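Polyporopepsin (Irpex lacteus, PDB 1WKR) is a pepsin-like aspartic endopeptidase that cleaves proteins with broad specificity and clots milk. Local coordinates at residues A221-A226 and S298-G303. Residues are numbered along the deposited sequence; the frame is centred on the assembly and turned at random.
Sequences ASDAFA and SDSGEG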
loop_
_atom_site.group_PDB
_atom_site.type_symbol
_atom_site.label_atom_id
_atom_site.label_comp_id
_atom_site.label_asym_id
_atom_site.label_seq_id
_atom_site.Cartn_x
_atom_site.Cartn_y
_atom_site.Cartn_z
ATOM N N ALA A 221 6.549 -10.385 11.244
ATOM C CA ALA A 221 7.754 -11.222 11.327
ATOM C C ALA A 221 7.426 -12.658 11.719
ATOM O O ALA A 221 6.463 -12.887 12.428
ATOM C CB ALA A 221 8.737 -10.632 12.346
ATOM N N SER A 222 8.245 -13.584 11.261
ATOM C CA SER A 222 7.900 -15.015 11.418
ATOM C C SER A 222 7.691 -15.467 12.813
ATOM O O SER A 222 6.817 -16.293 13.064
ATOM C CB SER A 222 9.050 -15.847 10.743
ATOM O OG SER A 222 9.209 -15.473 9.382
ATOM N N ASP A 223 8.499 -14.959 13.763
ATOM C CA ASP A 223 8.284 -15.304 15.139
ATOM C C ASP A 223 6.993 -14.773 15.704
ATOM O O ASP A 223 6.303 -15.416 16.524
ATOM C CB ASP A 223 9.506 -14.838 16.007
ATOM C CG ASP A 223 9.951 -13.416 15.752
ATOM O OD1 ASP A 223 10.090 -12.950 14.609
ATOM O OD2 ASP A 223 10.199 -12.648 16.726
ATOM N N ALA A 224 6.542 -13.576 15.236
ATOM C CA ALA A 224 5.247 -13.026 15.601
ATOM C C ALA A 224 4.115 -13.786 14.940
ATOM O O ALA A 224 3.084 -14.043 15.586
ATOM C CB ALA A 224 5.225 -11.565 15.136
ATOM N N PHE A 225 4.300 -14.215 13.687
ATOM C CA PHE A 225 3.296 -15.042 13.015
ATOM C C PHE A 225 3.090 -16.329 13.725
ATOM O O PHE A 225 1.949 -16.795 13.898
ATOM C CB PHE A 225 3.775 -15.313 11.561
ATOM C CG PHE A 225 2.751 -15.995 10.721
ATOM C CD1 PHE A 225 1.613 -15.340 10.278
ATOM C CD2 PHE A 225 2.965 -17.338 10.365
ATOM C CE1 PHE A 225 0.707 -15.973 9.481
ATOM C CE2 PHE A 225 2.008 -17.952 9.565
ATOM C CZ PHE A 225 0.898 -17.278 9.083
ATOM N N ALA A 226 4.154 -16.994 14.256
ATOM C CA ALA A 226 3.950 -18.207 15.060
ATOM C C ALA A 226 3.158 -17.925 16.261
ATOM O O ALA A 226 2.288 -18.724 16.658
ATOM C CB ALA A 226 5.357 -18.758 15.418
ATOM N N SER A 298 10.590 -13.284 7.353
ATOM C CA SER A 298 11.830 -12.917 8.043
ATOM C C SER A 298 11.551 -12.761 9.528
ATOM O O SER A 298 10.412 -12.385 9.885
ATOM C CB SER A 298 12.479 -11.632 7.453
ATOM O OG SER A 298 11.544 -10.600 7.412
ATOM N N ASP A 299 12.534 -12.994 10.388
ATOM C CA ASP A 299 12.374 -12.891 11.794
ATOM C C ASP A 299 12.487 -11.434 12.235
ATOM O O ASP A 299 13.095 -10.588 11.552
ATOM C CB ASP A 299 13.490 -13.649 12.516
ATOM C CG ASP A 299 13.360 -15.140 12.326
ATOM O OD1 ASP A 299 12.315 -15.670 12.067
ATOM O OD2 ASP A 299 14.399 -15.822 12.570
ATOM N N SER A 300 11.907 -11.143 13.383
ATOM C CA SER A 300 12.035 -9.790 13.957
ATOM C C SER A 300 13.467 -9.462 14.304
ATOM O O SER A 300 14.284 -10.372 14.504
ATOM C CB SER A 300 11.127 -9.703 15.228
ATOM O OG SER A 300 11.611 -10.525 16.245
ATOM N N GLY A 301 13.778 -8.189 14.366
ATOM C CA GLY A 301 15.161 -7.683 14.631
ATOM C C GLY A 301 15.895 -7.321 13.367
ATOM O O GLY A 301 17.065 -7.002 13.482
ATOM N N GLU A 302 15.267 -7.329 12.208
ATOM C CA GLU A 302 15.951 -6.961 10.976
ATOM C C GLU A 302 15.703 -5.527 10.587
ATOM O O GLU A 302 16.142 -5.110 9.469
ATOM C CB GLU A 302 15.512 -7.876 9.828
ATOM C CG GLU A 302 15.953 -9.305 10.094
ATOM C CD GLU A 302 15.797 -10.196 8.736
ATOM O OE1 GLU A 302 15.239 -9.705 7.821
ATOM O OE2 GLU A 302 16.360 -11.287 8.840
ATOM N N GLY A 303 15.099 -4.711 11.399
ATOM C CA GLY A 303 14.844 -3.311 11.064
ATOM C C GLY A 303 13.686 -3.113 10.087
ATOM O O GLY A 303 13.503 -1.976 9.625
#
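In the half of this pepsin-like fold that carries the catalytic Asp212, the loop between strands 289-295 and 306-308 lies against the first turn of helix 222-232. Ala221 is the N-cap residue of that helix. The contact is at the surface, away from the active site.

Ser298 comes first along the loop. Its carbonyl O accepts a bond from Ser222 N, one of the amides at the helix start, at 2.8 Å with an N-H...O angle of 164°. The donor sits above the carbonyl plane. Ser298 O also receives a CA-H...O contact from Ala221. Ser222 OG is hydrogen-bonded to Asp295 OD1, on the strand that leads into the loop.

Asp299 follows. Its side chain leaves the backbone away from the helix, but CG stands anti to the carbonyl carbon (chi1 -69°) and OD1 lies 3.5 Å from Ser222 CB. The same OD1 is 4.3 Å from Asp223 OD1, and two carboxylates this close probably repel.

Ser300 carries the main polar grip. Its N donates to Asp223 OD1 at 2.8 Å, and its OG donates to Asp223 OD2 at 2.6 Å. Both oxygens use their syn lone pairs, so N and OG grip the carboxylate side by side. Asp223 CG takes the crowded position between the backbone N and the carbonyl carbon (chi1 48°). An alanine in place of Asp223 would remove both acceptors and would probably loosen the loop at Ser300. Beyond Ser300, Gly301 N and Glu302 N bond to the carboxylate of Asp305. Ala221 CB packs against the amide that Asp223 holds, 3.4 Å from Ser300 N.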